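Local coordinates for cadherin-related family member 2 (Mus musculus, PDB 5CYX), which probably joins neighbouring microvilli of epithelial cells as a calcium-dependent adhesion molecule that pairs with CDHR5, and is represented here by its first three cadherin repeats, at residues L16-P21 with D67-P72; N169-L172 with N176-A179. All blocks are in the same frame, centred on the assembly; numbering follows the deposited sequence.

Contact 1: L16-P21 with D67-P72; sequences LPEDLP and DFETVP. With CA (calcium ion), chain B; CA (calcium ion), chain C.
Glu18 reaches from the turn after strand 13-17 to Asp67, Phe68 and Glu69, and two calcium ions fill the junction. The tight part lies around its carboxylate. Glu18 OE1 binds one calcium at 2.4 Å, while Glu18 OE2 binds the other at 2.2 Å, so this single group bridges both ions. Asp67 OD1 joins the first calcium at 2.3 Å. Glu69 crosses Glu18 at about a right angle: its OE1 is shared between the ions, and with OE2 it grips the second calcium through both oxygens. A bend at chi2 (63°) folds the Glu69 carboxylate back toward the metals. Phe68 N donates to Glu18 OE1 at 2.9 Å, from above the carboxylate plane, 58° out of it. On the looser side, a water, 2.5 Å from the calcium bound by Asp67 OD1, takes one place in its shell. Asp100 joins both sites; Asp97, Asp133 and the Arg98 carbonyl complete the second, making this the calcium-binding linker between the first and second cadherin repeats. Glu18 OE1 and Glu69 OE1, 3.2 Å apart, would probably repel one another without the cations, consistent with calcium doing much to hold the junction together, alongside the direct Phe68 N bond.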
loop_
_atom_site.group_PDB
_atom_site.type_symbol
_atom_site.label_atom_id
_atom_site.label_comp_id
_atom_site.label_asym_id
_atom_site.label_seq_id
_atom_site.Cartn_x
_atom_site.Cartn_y
_atom_site.Cartn_z
ATOM N N LEU A 16 -22.607 26.117 22.807
ATOM C CA LEU A 16 -23.757 25.613 22.035
ATOM C C LEU A 16 -23.320 24.691 20.889
ATOM O O LEU A 16 -22.375 25.000 20.206
ATOM C CB LEU A 16 -24.547 26.795 21.450
ATOM C CG LEU A 16 -25.090 27.738 22.540
ATOM C CD1 LEU A 16 -25.628 29.054 21.976
ATOM C CD2 LEU A 16 -26.171 27.052 23.361
ATOM N N PRO A 17 -24.028 23.586 20.646
ATOM C CA PRO A 17 -23.762 22.881 19.397
ATOM C C PRO A 17 -24.280 23.663 18.133
ATOM O O PRO A 17 -25.367 24.266 18.171
ATOM C CB PRO A 17 -24.541 21.582 19.561
ATOM C CG PRO A 17 -25.632 21.856 20.562
ATOM C CD PRO A 17 -25.302 23.150 21.266
ATOM N N GLU A 18 -23.491 23.606 17.055
ATOM C CA GLU A 18 -23.770 24.308 15.821
ATOM C C GLU A 18 -25.065 23.829 15.134
ATOM O O GLU A 18 -25.607 24.530 14.371
ATOM C CB GLU A 18 -22.569 24.237 14.872
ATOM C CG GLU A 18 -22.304 22.907 14.154
ATOM C CD GLU A 18 -21.403 23.045 12.946
ATOM O OE1 GLU A 18 -21.481 24.091 12.208
ATOM O OE2 GLU A 18 -20.615 22.105 12.659
ATOM N N ASP A 19 -25.568 22.640 15.464
ATOM C CA ASP A 19 -26.871 22.161 14.925
ATOM C C ASP A 19 -28.063 22.578 15.784
ATOM O O ASP A 19 -29.168 22.078 15.556
ATOM C CB ASP A 19 -26.857 20.639 14.750
ATOM C CG ASP A 19 -26.493 19.928 16.030
ATOM O OD1 ASP A 19 -26.410 20.626 17.047
ATOM O OD2 ASP A 19 -26.327 18.700 16.054
ATOM N N LEU A 20 -27.869 23.491 16.745
ATOM C CA LEU A 20 -28.974 24.073 17.500
ATOM C C LEU A 20 -29.875 24.803 16.525
ATOM O O LEU A 20 -29.417 25.679 15.812
ATOM C CB LEU A 20 -28.536 25.042 18.581
ATOM C CG LEU A 20 -29.598 25.565 19.557
ATOM C CD1 LEU A 20 -30.157 24.456 20.472
ATOM C CD2 LEU A 20 -28.996 26.653 20.430
ATOM N N PRO A 21 -31.140 24.394 16.444
ATOM C CA PRO A 21 -32.061 25.022 15.480
ATOM C C PRO A 21 -32.471 26.435 15.859
ATOM O O PRO A 21 -32.664 26.756 17.043
ATOM C CB PRO A 21 -33.314 24.131 15.532
ATOM C CG PRO A 21 -32.952 22.958 16.334
ATOM C CD PRO A 21 -31.777 23.303 17.189
ATOM N N ASP A 67 -22.776 28.277 13.042
ATOM C CA ASP A 67 -22.006 27.591 12.020
ATOM C C ASP A 67 -20.546 27.607 12.410
ATOM O O ASP A 67 -19.861 28.621 12.285
ATOM C CB ASP A 67 -22.209 28.274 10.619
ATOM C CG ASP A 67 -21.471 27.525 9.502
ATOM O OD1 ASP A 67 -21.082 26.343 9.665
ATOM O OD2 ASP A 67 -21.217 28.111 8.470
ATOM N N PHE A 68 -20.085 26.474 12.915
ATOM C CA PHE A 68 -18.737 26.325 13.362
ATOM C C PHE A 68 -17.744 26.637 12.262
ATOM O O PHE A 68 -16.713 27.245 12.521
ATOM C CB PHE A 68 -18.493 24.895 13.823
ATOM C CG PHE A 68 -17.091 24.663 14.276
ATOM C CD1 PHE A 68 -16.696 25.075 15.541
ATOM C CD2 PHE A 68 -16.157 24.035 13.452
ATOM C CE1 PHE A 68 -15.400 24.837 15.981
ATOM C CE2 PHE A 68 -14.866 23.806 13.885
ATOM C CZ PHE A 68 -14.491 24.232 15.137
ATOM N N GLU A 69 -18.066 26.228 11.038
ATOM C CA GLU A 69 -17.144 26.408 9.919
ATOM C C GLU A 69 -16.807 27.885 9.611
ATOM O O GLU A 69 -15.701 28.155 9.113
ATOM C CB GLU A 69 -17.674 25.720 8.657
ATOM C CG GLU A 69 -17.420 24.228 8.622
ATOM C CD GLU A 69 -18.119 23.434 9.749
ATOM O OE1 GLU A 69 -19.325 23.523 9.969
ATOM O OE2 GLU A 69 -17.474 22.696 10.447
ATOM N N THR A 70 -17.705 28.819 9.938
ATOM C CA THR A 70 -17.436 30.275 9.746
ATOM C C THR A 70 -17.220 31.066 11.039
ATOM O O THR A 70 -16.334 31.906 11.080
ATOM C CB THR A 70 -18.558 30.978 8.983
ATOM O OG1 THR A 70 -19.721 30.173 9.058
ATOM C CG2 THR A 70 -18.218 31.150 7.525
ATOM N N VAL A 71 -18.033 30.834 12.070
ATOM C CA VAL A 71 -17.915 31.578 13.319
ATOM C C VAL A 71 -17.837 30.585 14.498
ATOM O O VAL A 71 -18.836 30.235 15.123
ATOM C CB VAL A 71 -19.031 32.612 13.509
ATOM C CG1 VAL A 71 -18.744 33.435 14.760
ATOM C CG2 VAL A 71 -19.118 33.574 12.295
ATOM N N PRO A 72 -16.629 30.116 14.785
ATOM C CA PRO A 72 -16.410 29.134 15.838
ATOM C C PRO A 72 -16.668 29.612 17.292
ATOM O O PRO A 72 -17.003 28.778 18.170
ATOM C CB PRO A 72 -14.949 28.715 15.633
ATOM C CG PRO A 72 -14.320 29.820 14.881
ATOM C CD PRO A 72 -15.398 30.434 14.041
HETATM CA CA CA B . -21.672 24.117 9.826
HETATM CA CA CA C . -19.328 21.141 11.152
HETATM O O HOH W 1 -21.778 23.896 7.376
#

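Contact 2: N169-L172 with N176-A179; sequences NDTL and NKSA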
loop_
_atom_site.group_PDB
_atom_site.type_symbol
_atom_site.label_atom_id
_atom_site.label_comp_id
_atom_site.label_asym_id
_atom_site.label_seq_id
_atom_site.Cartn_x
_atom_site.Cartn_y
_atom_site.Cartn_z
ATOM N N ASN A 169 -3.481 -4.141 -7.873
ATOM C CA ASN A 169 -3.360 -5.327 -7.033
ATOM C C ASN A 169 -3.193 -6.661 -7.745
ATOM O O ASN A 169 -2.925 -7.637 -7.109
ATOM C CB ASN A 169 -4.581 -5.374 -6.098
ATOM C CG ASN A 169 -4.474 -6.423 -5.066
ATOM O OD1 ASN A 169 -3.608 -6.357 -4.124
ATOM N ND2 ASN A 169 -5.340 -7.454 -5.198
ATOM N N ASP A 170 -3.393 -6.714 -9.055
ATOM C CA ASP A 170 -3.181 -7.902 -9.861
ATOM C C ASP A 170 -2.790 -7.405 -11.256
ATOM O O ASP A 170 -2.801 -6.209 -11.478
ATOM C CB ASP A 170 -4.526 -8.651 -9.914
ATOM C CG ASP A 170 -4.409 -10.128 -10.276
ATOM O OD1 ASP A 170 -3.369 -10.615 -10.735
ATOM O OD2 ASP A 170 -5.430 -10.825 -10.137
ATOM N N THR A 171 -2.429 -8.316 -12.160
ATOM C CA THR A 171 -1.764 -7.972 -13.409
ATOM C C THR A 171 -2.837 -7.694 -14.443
ATOM O O THR A 171 -3.930 -8.297 -14.419
ATOM C CB THR A 171 -0.972 -9.159 -13.972
ATOM O OG1 THR A 171 -1.863 -10.279 -13.964
ATOM C CG2 THR A 171 0.245 -9.527 -13.112
ATOM N N LEU A 172 -2.532 -6.792 -15.343
ATOM C CA LEU A 172 -3.500 -6.397 -16.369
ATOM C C LEU A 172 -3.317 -7.250 -17.612
ATOM O O LEU A 172 -2.267 -7.788 -17.828
ATOM C CB LEU A 172 -3.254 -4.918 -16.764
ATOM C CG LEU A 172 -3.345 -3.878 -15.655
ATOM C CD1 LEU A 172 -2.754 -2.510 -15.966
ATOM C CD2 LEU A 172 -4.779 -3.709 -15.256
ATOM N N ASN A 176 -6.456 -10.456 -22.803
ATOM C CA ASN A 176 -7.048 -11.562 -22.051
ATOM C C ASN A 176 -7.918 -11.213 -20.857
ATOM O O ASN A 176 -8.576 -12.111 -20.320
ATOM C CB ASN A 176 -5.941 -12.513 -21.634
ATOM C CG ASN A 176 -5.162 -13.016 -22.832
ATOM O OD1 ASN A 176 -3.931 -12.843 -22.931
ATOM N ND2 ASN A 176 -5.888 -13.606 -23.780
ATOM N N LYS A 177 -7.944 -9.943 -20.444
ATOM C CA LYS A 177 -8.806 -9.507 -19.350
ATOM C C LYS A 177 -9.778 -8.458 -19.859
ATOM O O LYS A 177 -10.967 -8.751 -20.048
ATOM C CB LYS A 177 -7.973 -9.021 -18.135
ATOM C CG LYS A 177 -7.299 -10.172 -17.403
ATOM C CD LYS A 177 -6.340 -9.689 -16.305
ATOM C CE LYS A 177 -5.918 -10.856 -15.393
ATOM N NZ LYS A 177 -5.296 -10.409 -14.107
ATOM N N SER A 178 -9.284 -7.252 -20.105
ATOM C CA SER A 178 -10.122 -6.165 -20.549
ATOM C C SER A 178 -9.233 -4.995 -20.958
ATOM O O SER A 178 -8.237 -4.716 -20.303
ATOM C CB SER A 178 -11.075 -5.719 -19.440
ATOM O OG SER A 178 -11.896 -4.647 -19.879
ATOM N N ALA A 179 -9.651 -4.310 -22.011
ATOM C CA ALA A 179 -9.031 -3.070 -22.449
ATOM C C ALA A 179 -9.478 -1.854 -21.619
ATOM O O ALA A 179 -8.893 -0.779 -21.735
ATOM C CB ALA A 179 -9.374 -2.846 -23.918
#
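The backbones of 169-172 and 176-179 come no closer than 6.8 Å between the CA atoms of Leu172 and Lys177, and neither segment is regular helix or strand, so a side chain has to span the gap. Lys177 does this. Its CB points toward the other segment, and its chain stays extended beyond CG, carrying the ammonium group to Thr171. There Lys177 NZ donates to Thr171 O at 2.5 Å, shorter than usual and of doubtful exact length, tilted 19° from the carbonyl plane, with a C=O...N angle of 151°. The aliphatic part lies against the same backbone: Lys177 CD is 4.1 Å from Leu172 C. Thr171 OG1, 3.4 Å from Lys177 NZ, adds a weak hydrogen bond. Asp170 crosses the lysine at about a right angle, and its OD1 forms a long salt bridge, 3.9 Å from Lys177 NZ. That oxygen also accepts from Thr171 N at 2.9 Å, on its anti side but out of the carboxylate plane, while Asp170 OD2 is bonded by Asn156 ND2; the two bonds fix the carboxylate's rotation. Asn153 OD1 gives the ammonium a further weak partner. The arrangement is a loop between strands 165-168 and 180-189, across which Lys177 bonds back to the backbone of Thr171, an inter-strand connection of the Greek-key beta-sandwich characteristic of cadherin domains.

Contact 1 belongs to the first cadherin repeat and contact 2 to the second; their centres are 49 Å apart, their nearest atoms about 35 Å, and they share no strand or loop. Both are partly buried and small, but contact 1 has two buried touching residues and none exposed, whereas contact 2 has one of each. Their chemistry differs with their place in the fold. At 16-21 with 67-72, carboxylates gather around calcium at the junction with the next repeat, where Asp133 enters from the second. At 169-172 with 176-179, one lysine serves as the cation within a single loop of one repeat, and no metal is bound by either segment.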